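Local structure of NAD-dependent dehydrogenase (Rhizobium meliloti, 4Z0P) at residues T98-M103 with G149-D154; D140-I145 with K165-S170; R193-V198 with K218-G223. The protein reduces glyoxylate and hydroxypyruvate with NADPH as the cofactor. One frame throughout, in Å; residues are numbered along the deposited sequence.

Overall arrangement
All three contacts involve the nucleotide-binding half of the chain, whose core is a parallel sheet of seven strands. Interaction 1 packs helix 97-115 on helix 150-161. Interaction 2 pairs strands 142-146 and 165-169. Segments 98-103, 140-145, 149-154 and 165-170 follow in that order, so these two interactions interleave. Their centres lie about 16 Å apart, and they bring the start of helix 150-161 and the end of strand 165-169 to NADPH. Interaction 3 comes later and sets strand 196-199 against the loop before strand 229-232, away from the cofactor. Strands 142-146 and 196-199 are neighbours, so its centre is about 9 Å from that of interaction 2 but about 22 Å from that of interaction 1.

Interaction 1 (T98-M103 with G149-D154); sequences TLTTRM and GVLGQD. With NDP (NADPH dihydro-nicotinamide-adenine-dinucleotide phosphate), chain H.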
loop_
_atom_site.group_PDB
_atom_site.type_symbol
_atom_site.label_atom_id
_atom_site.label_comp_id
_atom_site.label_asym_id
_atom_site.label_seq_id
_atom_site.Cartn_x
_atom_site.Cartn_y
_atom_site.Cartn_z
ATOM N N THR A 98 -13.886 -11.727 -0.725
ATOM C CA THR A 98 -13.915 -10.373 -1.325
ATOM C C THR A 98 -13.856 -9.282 -0.258
ATOM O O THR A 98 -13.140 -8.275 -0.407
ATOM C CB THR A 98 -15.185 -10.125 -2.192
ATOM O OG1 THR A 98 -16.371 -10.256 -1.381
ATOM C CG2 THR A 98 -15.203 -11.070 -3.388
ATOM N N LEU A 99 -14.559 -9.498 0.856
ATOM C CA LEU A 99 -14.557 -8.490 1.924
ATOM C C LEU A 99 -13.190 -8.428 2.608
ATOM O O LEU A 99 -12.598 -7.356 2.824
ATOM C CB LEU A 99 -15.676 -8.803 2.933
ATOM C CG LEU A 99 -15.984 -7.691 3.930
ATOM C CD1 LEU A 99 -16.641 -6.502 3.285
ATOM C CD2 LEU A 99 -16.940 -8.258 4.981
ATOM N N THR A 100 -12.649 -9.602 2.903
ATOM C CA THR A 100 -11.366 -9.695 3.568
ATOM C C THR A 100 -10.255 -9.072 2.756
ATOM O O THR A 100 -9.418 -8.325 3.295
ATOM C CB THR A 100 -11.041 -11.166 3.855
ATOM O OG1 THR A 100 -12.127 -11.734 4.600
ATOM C CG2 THR A 100 -9.778 -11.303 4.659
ATOM N N THR A 101 -10.224 -9.386 1.464
ATOM C CA THR A 101 -9.136 -8.891 0.615
ATOM C C THR A 101 -9.192 -7.365 0.487
ATOM O O THR A 101 -8.155 -6.693 0.462
ATOM C CB THR A 101 -9.071 -9.635 -0.732
ATOM O OG1 THR A 101 -7.746 -9.549 -1.247
ATOM C CG2 THR A 101 -10.070 -9.127 -1.761
ATOM N N ARG A 102 -10.402 -6.828 0.470
ATOM C CA ARG A 102 -10.619 -5.377 0.391
ATOM C C ARG A 102 -10.143 -4.662 1.655
ATOM O O ARG A 102 -9.476 -3.608 1.579
ATOM C CB ARG A 102 -12.075 -5.085 0.086
ATOM C CG ARG A 102 -12.514 -5.393 -1.331
ATOM C CD ARG A 102 -14.028 -5.418 -1.449
ATOM N NE ARG A 102 -14.471 -5.623 -2.836
ATOM C CZ ARG A 102 -14.688 -4.647 -3.726
ATOM N NH1 ARG A 102 -14.585 -3.377 -3.374
ATOM N NH2 ARG A 102 -15.069 -4.956 -4.968
ATOM N N MET A 103 -10.469 -5.223 2.824
ATOM C CA MET A 103 -9.991 -4.625 4.072
ATOM C C MET A 103 -8.464 -4.600 4.103
ATOM O O MET A 103 -7.860 -3.583 4.473
ATOM C CB MET A 103 -10.534 -5.344 5.295
ATOM C CG MET A 103 -10.069 -4.747 6.609
ATOM S SD MET A 103 -10.510 -3.009 6.822
ATOM C CE MET A 103 -12.201 -3.152 7.407
ATOM N N GLY A 149 -9.526 -11.456 14.236
ATOM C CA GLY A 149 -10.538 -12.280 13.629
ATOM C C GLY A 149 -10.273 -12.458 12.151
ATOM O O GLY A 149 -9.117 -12.448 11.700
ATOM N N VAL A 150 -11.343 -12.592 11.380
ATOM C CA VAL A 150 -11.198 -12.797 9.938
ATOM C C VAL A 150 -10.361 -11.672 9.326
ATOM O O VAL A 150 -9.383 -11.922 8.594
ATOM C CB VAL A 150 -12.575 -12.896 9.250
ATOM C CG1 VAL A 150 -12.437 -12.958 7.735
ATOM C CG2 VAL A 150 -13.302 -14.154 9.716
ATOM N N LEU A 151 -10.708 -10.428 9.649
ATOM C CA LEU A 151 -10.043 -9.279 9.015
ATOM C C LEU A 151 -8.664 -9.032 9.608
ATOM O O LEU A 151 -7.680 -8.856 8.871
ATOM C CB LEU A 151 -10.944 -8.038 9.097
ATOM C CG LEU A 151 -12.302 -8.185 8.414
ATOM C CD1 LEU A 151 -13.129 -6.895 8.504
ATOM C CD2 LEU A 151 -12.203 -8.670 6.975
ATOM N N GLY A 152 -8.567 -9.055 10.932
ATOM C CA GLY A 152 -7.284 -8.849 11.596
ATOM C C GLY A 152 -6.216 -9.851 11.196
ATOM O O GLY A 152 -5.055 -9.483 10.948
ATOM N N GLN A 153 -6.600 -11.116 11.090
ATOM C CA GLN A 153 -5.603 -12.135 10.709
ATOM C C GLN A 153 -5.077 -11.951 9.284
ATOM O O GLN A 153 -3.873 -12.070 9.030
ATOM C CB GLN A 153 -6.116 -13.541 10.898
ATOM C CG GLN A 153 -6.367 -13.843 12.360
ATOM C CD GLN A 153 -6.822 -15.261 12.565
ATOM O OE1 GLN A 153 -6.362 -16.157 11.874
ATOM N NE2 GLN A 153 -7.721 -15.472 13.512
ATOM N N ASP A 154 -5.971 -11.681 8.345
ATOM C CA ASP A 154 -5.559 -11.505 6.968
ATOM C C ASP A 154 -4.667 -10.282 6.833
ATOM O O ASP A 154 -3.641 -10.343 6.144
ATOM C CB ASP A 154 -6.766 -11.398 6.019
ATOM C CG ASP A 154 -6.363 -11.519 4.569
ATOM O OD1 ASP A 154 -5.969 -12.635 4.213
ATOM O OD2 ASP A 154 -6.438 -10.536 3.782
HETATM P PA NDP H . -14.370 -11.290 13.777
HETATM O O1A NDP H . -15.566 -11.644 14.647
HETATM O O2A NDP H . -13.830 -12.355 12.882
HETATM O O5B NDP H . -13.225 -10.826 14.767
HETATM C C5B NDP H . -13.435 -9.984 15.881
HETATM C C4B NDP H . -12.176 -9.978 16.705
HETATM O O4B NDP H . -12.349 -8.997 17.725
HETATM C C3B NDP H . -11.886 -11.299 17.416
HETATM O O3B NDP H . -10.475 -11.487 17.419
HETATM C C2B NDP H . -12.397 -11.052 18.819
HETATM O O2B NDP H . -11.755 -11.803 19.831
HETATM C C1B NDP H . -12.038 -9.597 18.970
HETATM N N9A NDP H . -12.810 -8.999 20.072
HETATM C C8A NDP H . -14.133 -8.761 20.175
HETATM N N7A NDP H . -14.485 -8.208 21.313
HETATM C C5A NDP H . -13.307 -8.080 21.993
HETATM C C6A NDP H . -12.986 -7.587 23.274
HETATM N N6A NDP H . -13.916 -7.078 24.115
HETATM N N1A NDP H . -11.681 -7.604 23.666
HETATM C C2A NDP H . -10.762 -8.108 22.829
HETATM N N3A NDP H . -10.949 -8.609 21.604
HETATM C C4A NDP H . -12.256 -8.555 21.238
HETATM O O3 NDP H . -14.833 -9.958 12.989
HETATM P PN NDP H . -14.187 -9.520 11.566
HETATM O O1N NDP H . -12.699 -9.586 11.632
HETATM O O2N NDP H . -14.892 -10.202 10.448
HETATM O O5D NDP H . -14.723 -8.021 11.539
HETATM C C5D NDP H . -14.279 -7.111 12.526
HETATM C C4D NDP H . -15.076 -5.817 12.460
HETATM O O4D NDP H . -14.645 -5.021 11.353
HETATM C C3D NDP H . -16.573 -5.946 12.218
HETATM O O3D NDP H . -17.262 -6.284 13.439
HETATM C C2D NDP H . -17.002 -4.596 11.678
HETATM O O2D NDP H . -17.402 -3.726 12.752
HETATM C C1D NDP H . -15.670 -4.079 11.076
HETATM N N1N NDP H . -15.745 -3.869 9.629
HETATM C C2N NDP H . -15.588 -2.600 9.083
HETATM C C3N NDP H . -15.635 -2.386 7.738
HETATM C C7N NDP H . -15.317 -1.062 7.108
HETATM O O7N NDP H . -15.652 -0.889 5.919
HETATM N N7N NDP H . -14.725 -0.121 7.811
HETATM C C4N NDP H . -15.924 -3.525 6.832
HETATM C C5N NDP H . -16.098 -4.838 7.502
HETATM C C6N NDP H . -15.987 -4.981 8.809
HETATM P P2B NDP H . -12.051 -13.375 20.016
HETATM O O1X NDP H . -11.360 -14.014 18.839
HETATM O O2X NDP H . -11.369 -13.663 21.341
HETATM O O3X NDP H . -13.525 -13.542 20.026
#
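Thr100 and Leu151 form the middle of this helix-helix contact, where the two backbones come nearest. Their side chains meet at a slant. Leu151 CD2 lies 3.7 Å from Thr100 CA and also approaches Thr100 OG1. The other methyl of Leu151 packs against the nicotinamide ring, with CD1 3.5 Å from NADPH C6N.

Thr100 splits its two branches between two neighbours. OG1 faces Val150 CG1 at 3.4 Å, with the side chains at about a right angle, and is hydrogen-bonded to Asp96 O. With OG1 beside the backbone N (chi1 -55°), CG2 of Thr100 stands anti to that N and meets Asp154 CB at 3.3 Å. The carboxylate of Asp154 is held elsewhere, by Ser104, Arg157 and Lys158.

Met103 crosses Leu151 at about a right angle. Its CE is 4.0 Å from Leu151 CD1 and 3.5 Å from NADPH C3N, so this methyl touches both the leucine and the nicotinamide ring.

The short helix axes cross at -51°. At the start of the second helix, Gly149 is the N-cap. The next two amides hold the pyrophosphate. Val150 N donates to NADPH O2A at 2.9 Å. Leu151 N donates to NADPH O1N, also at 2.9 Å. Gly149 and Gly152 fit the GxGxxG pattern, and this helix start on a pyrophosphate is characteristic of the Rossmann fold.

Interaction 2 (D140-I145 with K165-S170); sequences DVTVGI and KVIGWS. With NDP (NADPH dihydro-nicotinamide-adenine-dinucleotide phosphate), chain H.
Val143 and Ile167 sit at the middle of a parallel strand pair. Ile167 N donates to Val143 O at 2.9 Å, and Val143 N donates to Lys165 O at 2.8 Å. Ile145 continues the pattern. Its N donates to Ile167 O, and its O receives Trp169 N at 2.8 Å. The bond at the other end is longer and more bent: Lys165 N to Val141 O spans 3.1 Å, with 140° at the hydrogen. CA-H...O contacts fill in between, such as Gly144 CA to Ile167 O.

The fully buried face carries Val143, Ile145 and Val166. Ile145 CD1 reaches Val166 CG1 at 4.1 Å, and Ala156 and Leu159 of helix 150-161 cover them.

The face of Thr142 and Ile167 is apolar at its centre and partly exposed at its Thr142 and Lys165 end. Thr142 CG2 meets Ile167 CG1 at 4.0 Å. Ile167 CG1 stands between the backbone N and the carbonyl carbon (chi1 59°), near Gly144 CA. At the partly exposed end, Thr142 and Lys165 lie side by side, with OG1 of the threonine 3.5 Å from CG of the lysine. The lysine chain then bends away, and its NZ makes a salt bridge with Glu180.

At the end of strand 165-169, Trp169 CH2 comes within 3.4 Å of NADPH C2A on the adenine.

The two strands are the parallel partners of a beta-alpha-beta unit with helix 150-161. Helix 187-193 packs on Ile167 and Trp169. Strand 196-199 adjoins strand 142-146, and strand 180-182 lies beyond strand 165-169.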
loop_
_atom_site.group_PDB
_atom_site.type_symbol
_atom_site.label_atom_id
_atom_site.label_comp_id
_atom_site.label_asym_id
_atom_site.label_seq_id
_atom_site.Cartn_x
_atom_site.Cartn_y
_atom_site.Cartn_z
ATOM N N ASP A 140 11.360 -1.685 10.348
ATOM C CA ASP A 140 11.643 -0.745 11.455
ATOM C C ASP A 140 10.394 -0.335 12.247
ATOM O O ASP A 140 10.523 0.329 13.276
ATOM C CB ASP A 140 12.287 0.536 10.911
ATOM C CG ASP A 140 13.634 0.295 10.238
ATOM O OD1 ASP A 140 14.395 -0.595 10.695
ATOM O OD2 ASP A 140 13.949 1.025 9.251
ATOM N N VAL A 141 9.210 -0.707 11.760
ATOM C CA VAL A 141 7.909 -0.322 12.344
ATOM C C VAL A 141 7.179 -1.570 12.815
ATOM O O VAL A 141 7.069 -2.562 12.085
ATOM C CB VAL A 141 7.053 0.421 11.312
ATOM C CG1 VAL A 141 5.592 0.638 11.785
ATOM C CG2 VAL A 141 7.722 1.749 10.980
ATOM N N THR A 142 6.661 -1.498 14.036
ATOM C CA THR A 142 5.780 -2.543 14.552
ATOM C C THR A 142 4.335 -2.092 14.395
ATOM O O THR A 142 3.923 -1.054 14.951
ATOM C CB THR A 142 6.085 -2.876 16.021
ATOM O OG1 THR A 142 7.409 -3.437 16.104
ATOM C CG2 THR A 142 5.098 -3.904 16.531
ATOM N N VAL A 143 3.586 -2.853 13.612
ATOM C CA VAL A 143 2.132 -2.658 13.475
ATOM C C VAL A 143 1.465 -3.579 14.473
ATOM O O VAL A 143 1.727 -4.793 14.491
ATOM C CB VAL A 143 1.622 -2.971 12.061
ATOM C CG1 VAL A 143 0.116 -2.716 11.965
ATOM C CG2 VAL A 143 2.379 -2.151 11.013
ATOM N N GLY A 144 0.610 -3.008 15.301
ATOM C CA GLY A 144 -0.112 -3.777 16.302
ATOM C C GLY A 144 -1.583 -3.743 15.951
ATOM O O GLY A 144 -2.149 -2.663 15.859
ATOM N N ILE A 145 -2.196 -4.910 15.768
ATOM C CA ILE A 145 -3.593 -4.990 15.361
ATOM C C ILE A 145 -4.442 -5.454 16.522
ATOM O O ILE A 145 -4.182 -6.520 17.091
ATOM C CB ILE A 145 -3.779 -5.951 14.172
ATOM C CG1 ILE A 145 -2.960 -5.455 12.969
ATOM C CG2 ILE A 145 -5.259 -6.040 13.804
ATOM C CD1 ILE A 145 -2.780 -6.498 11.902
ATOM N N LYS A 165 6.997 -5.487 10.995
ATOM C CA LYS A 165 6.876 -6.303 12.199
ATOM C C LYS A 165 5.431 -6.212 12.612
ATOM O O LYS A 165 4.887 -5.109 12.694
ATOM C CB LYS A 165 7.815 -5.780 13.293
ATOM C CG LYS A 165 7.723 -6.541 14.604
ATOM C CD LYS A 165 8.615 -7.774 14.619
ATOM C CE LYS A 165 8.499 -8.512 15.942
ATOM N NZ LYS A 165 7.151 -9.109 16.125
ATOM N N VAL A 166 4.807 -7.337 12.920
ATOM C CA VAL A 166 3.378 -7.334 13.228
ATOM C C VAL A 166 3.121 -8.106 14.490
ATOM O O VAL A 166 3.630 -9.212 14.662
ATOM C CB VAL A 166 2.544 -7.942 12.071
ATOM C CG1 VAL A 166 1.067 -7.832 12.397
ATOM C CG2 VAL A 166 2.832 -7.248 10.752
ATOM N N ILE A 167 2.311 -7.521 15.358
ATOM C CA ILE A 167 1.802 -8.216 16.528
ATOM C C ILE A 167 0.289 -8.009 16.602
ATOM O O ILE A 167 -0.233 -7.046 16.062
ATOM C CB ILE A 167 2.492 -7.746 17.835
ATOM C CG1 ILE A 167 2.300 -6.231 18.075
ATOM C CG2 ILE A 167 3.966 -8.093 17.787
ATOM C CD1 ILE A 167 2.948 -5.692 19.334
ATOM N N GLY A 168 -0.378 -8.890 17.342
ATOM C CA GLY A 168 -1.841 -8.868 17.435
ATOM C C GLY A 168 -2.352 -8.980 18.856
ATOM O O GLY A 168 -1.683 -9.544 19.720
ATOM N N TRP A 169 -3.562 -8.458 19.063
ATOM C CA TRP A 169 -4.232 -8.532 20.358
ATOM C C TRP A 169 -5.697 -8.857 20.164
ATOM O O TRP A 169 -6.349 -8.344 19.253
ATOM C CB TRP A 169 -4.071 -7.208 21.104
ATOM C CG TRP A 169 -4.769 -7.139 22.420
ATOM C CD1 TRP A 169 -4.273 -7.526 23.635
ATOM C CD2 TRP A 169 -6.095 -6.643 22.674
ATOM N NE1 TRP A 169 -5.200 -7.291 24.628
ATOM C CE2 TRP A 169 -6.332 -6.769 24.058
ATOM C CE3 TRP A 169 -7.105 -6.112 21.866
ATOM C CZ2 TRP A 169 -7.534 -6.338 24.663
ATOM C CZ3 TRP A 169 -8.303 -5.707 22.459
ATOM C CH2 TRP A 169 -8.510 -5.829 23.840
ATOM N N SER A 170 -6.214 -9.720 21.040
ATOM C CA SER A 170 -7.660 -9.985 21.088
ATOM C C SER A 170 -7.960 -10.570 22.445
ATOM O O SER A 170 -7.055 -10.707 23.277
ATOM C CB SER A 170 -8.092 -10.906 19.940
ATOM O OG SER A 170 -7.373 -12.129 19.971
HETATM P PA NDP H . -14.370 -11.290 13.777
HETATM O O1A NDP H . -15.566 -11.644 14.647
HETATM O O2A NDP H . -13.830 -12.355 12.882
HETATM O O5B NDP H . -13.225 -10.826 14.767
HETATM C C5B NDP H . -13.435 -9.984 15.881
HETATM C C4B NDP H . -12.176 -9.978 16.705
HETATM O O4B NDP H . -12.349 -8.997 17.725
HETATM C C3B NDP H . -11.886 -11.299 17.416
HETATM O O3B NDP H . -10.475 -11.487 17.419
HETATM C C2B NDP H . -12.397 -11.052 18.819
HETATM O O2B NDP H . -11.755 -11.803 19.831
HETATM C C1B NDP H . -12.038 -9.597 18.970
HETATM N N9A NDP H . -12.810 -8.999 20.072
HETATM C C8A NDP H . -14.133 -8.761 20.175
HETATM N N7A NDP H . -14.485 -8.208 21.313
HETATM C C5A NDP H . -13.307 -8.080 21.993
HETATM C C6A NDP H . -12.986 -7.587 23.274
HETATM N N6A NDP H . -13.916 -7.078 24.115
HETATM N N1A NDP H . -11.681 -7.604 23.666
HETATM C C2A NDP H . -10.762 -8.108 22.829
HETATM N N3A NDP H . -10.949 -8.609 21.604
HETATM C C4A NDP H . -12.256 -8.555 21.238
HETATM O O3 NDP H . -14.833 -9.958 12.989
HETATM P PN NDP H . -14.187 -9.520 11.566
HETATM O O1N NDP H . -12.699 -9.586 11.632
HETATM O O2N NDP H . -14.892 -10.202 10.448
HETATM O O5D NDP H . -14.723 -8.021 11.539
HETATM C C5D NDP H . -14.279 -7.111 12.526
HETATM C C4D NDP H . -15.076 -5.817 12.460
HETATM O O4D NDP H . -14.645 -5.021 11.353
HETATM C C3D NDP H . -16.573 -5.946 12.218
HETATM O O3D NDP H . -17.262 -6.284 13.439
HETATM C C2D NDP H . -17.002 -4.596 11.678
HETATM O O2D NDP H . -17.402 -3.726 12.752
HETATM C C1D NDP H . -15.670 -4.079 11.076
HETATM N N1N NDP H . -15.745 -3.869 9.629
HETATM C C2N NDP H . -15.588 -2.600 9.083
HETATM C C3N NDP H . -15.635 -2.386 7.738
HETATM C C7N NDP H . -15.317 -1.062 7.108
HETATM O O7N NDP H . -15.652 -0.889 5.919
HETATM N N7N NDP H . -14.725 -0.121 7.811
HETATM C C4N NDP H . -15.924 -3.525 6.832
HETATM C C5N NDP H . -16.098 -4.838 7.502
HETATM C C6N NDP H . -15.987 -4.981 8.809
HETATM P P2B NDP H . -12.051 -13.375 20.016
HETATM O O1X NDP H . -11.360 -14.014 18.839
HETATM O O2X NDP H . -11.369 -13.663 21.341
HETATM O O3X NDP H . -13.525 -13.542 20.026
#

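Interaction 3 (R193-V198 with K218-G223); sequences RTDFLV and KLSRNG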
loop_
_atom_site.group_PDB
_atom_site.type_symbol
_atom_site.label_atom_id
_atom_site.label_comp_id
_atom_site.label_asym_id
_atom_site.label_seq_id
_atom_site.Cartn_x
_atom_site.Cartn_y
_atom_site.Cartn_z
ATOM N N ARG A 193 4.752 -1.866 22.618
ATOM C CA ARG A 193 5.546 -2.270 21.454
ATOM C C ARG A 193 5.038 -1.704 20.123
ATOM O O ARG A 193 5.738 -1.814 19.119
ATOM C CB ARG A 193 5.518 -3.785 21.308
ATOM C CG ARG A 193 6.247 -4.525 22.400
ATOM C CD ARG A 193 6.183 -6.017 22.122
ATOM N NE ARG A 193 6.888 -6.374 20.895
ATOM C CZ ARG A 193 6.892 -7.585 20.338
ATOM N NH1 ARG A 193 6.197 -8.585 20.865
ATOM N NH2 ARG A 193 7.587 -7.802 19.234
ATOM N N THR A 194 3.856 -1.091 20.115
ATOM C CA THR A 194 3.172 -0.765 18.885
ATOM C C THR A 194 3.478 0.649 18.426
ATOM O O THR A 194 3.260 1.589 19.161
ATOM C CB THR A 194 1.652 -0.959 19.046
ATOM O OG1 THR A 194 1.409 -2.355 19.247
ATOM C CG2 THR A 194 0.906 -0.482 17.798
ATOM N N ASP A 195 3.958 0.776 17.190
ATOM C CA ASP A 195 4.141 2.073 16.532
ATOM C C ASP A 195 2.923 2.523 15.738
ATOM O O ASP A 195 2.550 3.693 15.779
ATOM C CB ASP A 195 5.347 2.029 15.574
ATOM C CG ASP A 195 6.646 1.616 16.254
ATOM O OD1 ASP A 195 6.982 2.218 17.306
ATOM O OD2 ASP A 195 7.354 0.679 15.740
ATOM N N PHE A 196 2.361 1.620 14.942
ATOM C CA PHE A 196 1.128 1.872 14.185
ATOM C C PHE A 196 0.055 0.960 14.760
ATOM O O PHE A 196 0.132 -0.256 14.600
ATOM C CB PHE A 196 1.258 1.512 12.693
ATOM C CG PHE A 196 2.187 2.381 11.861
ATOM C CD1 PHE A 196 2.944 3.428 12.382
ATOM C CD2 PHE A 196 2.322 2.088 10.500
ATOM C CE1 PHE A 196 3.783 4.180 11.555
ATOM C CE2 PHE A 196 3.174 2.826 9.681
ATOM C CZ PHE A 196 3.903 3.865 10.210
ATOM N N LEU A 197 -0.959 1.554 15.394
ATOM C CA LEU A 197 -2.073 0.803 15.957
ATOM C C LEU A 197 -3.188 0.706 14.941
ATOM O O LEU A 197 -3.666 1.736 14.469
ATOM C CB LEU A 197 -2.596 1.502 17.213
ATOM C CG LEU A 197 -3.783 0.808 17.905
ATOM C CD1 LEU A 197 -3.395 -0.563 18.404
ATOM C CD2 LEU A 197 -4.289 1.646 19.060
ATOM N N VAL A 198 -3.630 -0.515 14.648
ATOM C CA VAL A 198 -4.726 -0.772 13.712
ATOM C C VAL A 198 -5.890 -1.385 14.469
ATOM O O VAL A 198 -5.747 -2.444 15.091
ATOM C CB VAL A 198 -4.315 -1.743 12.597
ATOM C CG1 VAL A 198 -5.497 -2.110 11.695
ATOM C CG2 VAL A 198 -3.221 -1.107 11.735
ATOM N N LYS A 218 -0.053 4.965 25.913
ATOM C CA LYS A 218 0.687 3.727 26.134
ATOM C C LYS A 218 1.365 3.180 24.885
ATOM O O LYS A 218 2.187 2.275 24.988
ATOM C CB LYS A 218 -0.224 2.662 26.748
ATOM C CG LYS A 218 -0.663 2.998 28.163
ATOM C CD LYS A 218 -1.579 1.885 28.668
ATOM C CE LYS A 218 -2.122 2.161 30.065
ATOM N NZ LYS A 218 -3.421 2.875 30.002
ATOM N N LEU A 219 1.060 3.745 23.719
ATOM C CA LEU A 219 1.711 3.327 22.468
ATOM C C LEU A 219 3.182 3.691 22.465
ATOM O O LEU A 219 3.620 4.587 23.185
ATOM C CB LEU A 219 0.980 3.934 21.273
ATOM C CG LEU A 219 -0.439 3.392 21.048
ATOM C CD1 LEU A 219 -1.198 4.197 19.983
ATOM C CD2 LEU A 219 -0.391 1.933 20.616
ATOM N N SER A 220 3.956 2.960 21.679
ATOM C CA SER A 220 5.387 3.192 21.621
ATOM C C SER A 220 5.767 4.570 21.100
ATOM O O SER A 220 5.200 5.055 20.109
ATOM C CB SER A 220 6.067 2.143 20.740
ATOM O OG SER A 220 7.476 2.287 20.884
ATOM N N ARG A 221 6.758 5.173 21.757
ATOM C CA ARG A 221 7.437 6.374 21.219
ATOM C C ARG A 221 8.836 6.054 20.736
ATOM O O ARG A 221 9.579 6.966 20.406
ATOM C CB ARG A 221 7.482 7.459 22.270
ATOM C CG ARG A 221 6.135 7.544 22.984
ATOM C CD ARG A 221 5.824 8.901 23.523
ATOM N NE ARG A 221 5.665 9.840 22.425
ATOM C CZ ARG A 221 4.538 10.110 21.764
ATOM N NH1 ARG A 221 4.603 11.035 20.818
ATOM N NH2 ARG A 221 3.359 9.518 22.041
ATOM N N ASN A 222 9.173 4.766 20.680
ATOM C CA ASN A 222 10.514 4.296 20.347
ATOM C C ASN A 222 10.713 3.982 18.874
ATOM O O ASN A 222 11.807 3.574 18.485
ATOM C CB ASN A 222 10.848 3.054 21.189
ATOM C CG ASN A 222 10.938 3.377 22.666
ATOM O OD1 ASN A 222 11.438 4.428 23.034
ATOM N ND2 ASN A 222 10.428 2.496 23.513
ATOM N N GLY A 223 9.669 4.171 18.056
ATOM C CA GLY A 223 9.750 3.858 16.649
ATOM C C GLY A 223 10.433 4.971 15.885
ATOM O O GLY A 223 10.824 5.989 16.462
HETATM O O HOH W 1 6.858 4.912 17.832
HETATM O O HOH W 2 8.721 1.006 18.957
#
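Thr194 and Ser220 join the approach to strand 196-199 to the loop after helix 213-216, at the N-terminal end of strand 196-199, a central strand of the parallel sheet of the Rossmann-type domain. The loop contains an ST turn at Ser220.

One direct hydrogen bond links the backbones. Ser220 N donates to Thr194 O at 3.0 Å, with the donor tilted 30° from the carbonyl plane. Ser220 CB also rests close to the same oxygen.

The apolar contacts centre on Leu219. Its CD2 lies 3.9 Å from Thr194 CB and equally near Thr194 CG2, the two side chains meeting at a slant. Leu219 CD1 turns to Leu197 CB and CD2, and these two leucines cross at about a right angle. Leu191 of helix 187-193 and Pro228 also touch Leu219. Phe190 packs on Leu197.

The polar contacts run through Asp195. OD2 accepts from Thr142 N in the neighbouring strand, while OD1 works toward the loop through two waters. Each water donates to Asp195 OD1 at 2.7 Å. The first also donates to Ser220 O and accepts from Gly223 N at 2.9 Å. The second is shared with Ser220 OG. OD1 is therefore gripped twice, and the carboxylate bridges a strand and a loop. An alanine here would probably leave Thr142 N without its side-chain acceptor and both waters without the acceptor that ties them to the 193-198 segment.

The turn and the carboxylate pack closely. Ser220 OG accepts from Asn222 N at 3.0 Å. Just beyond, Gly223 CA lies 3.3 Å from Asp195 OD1.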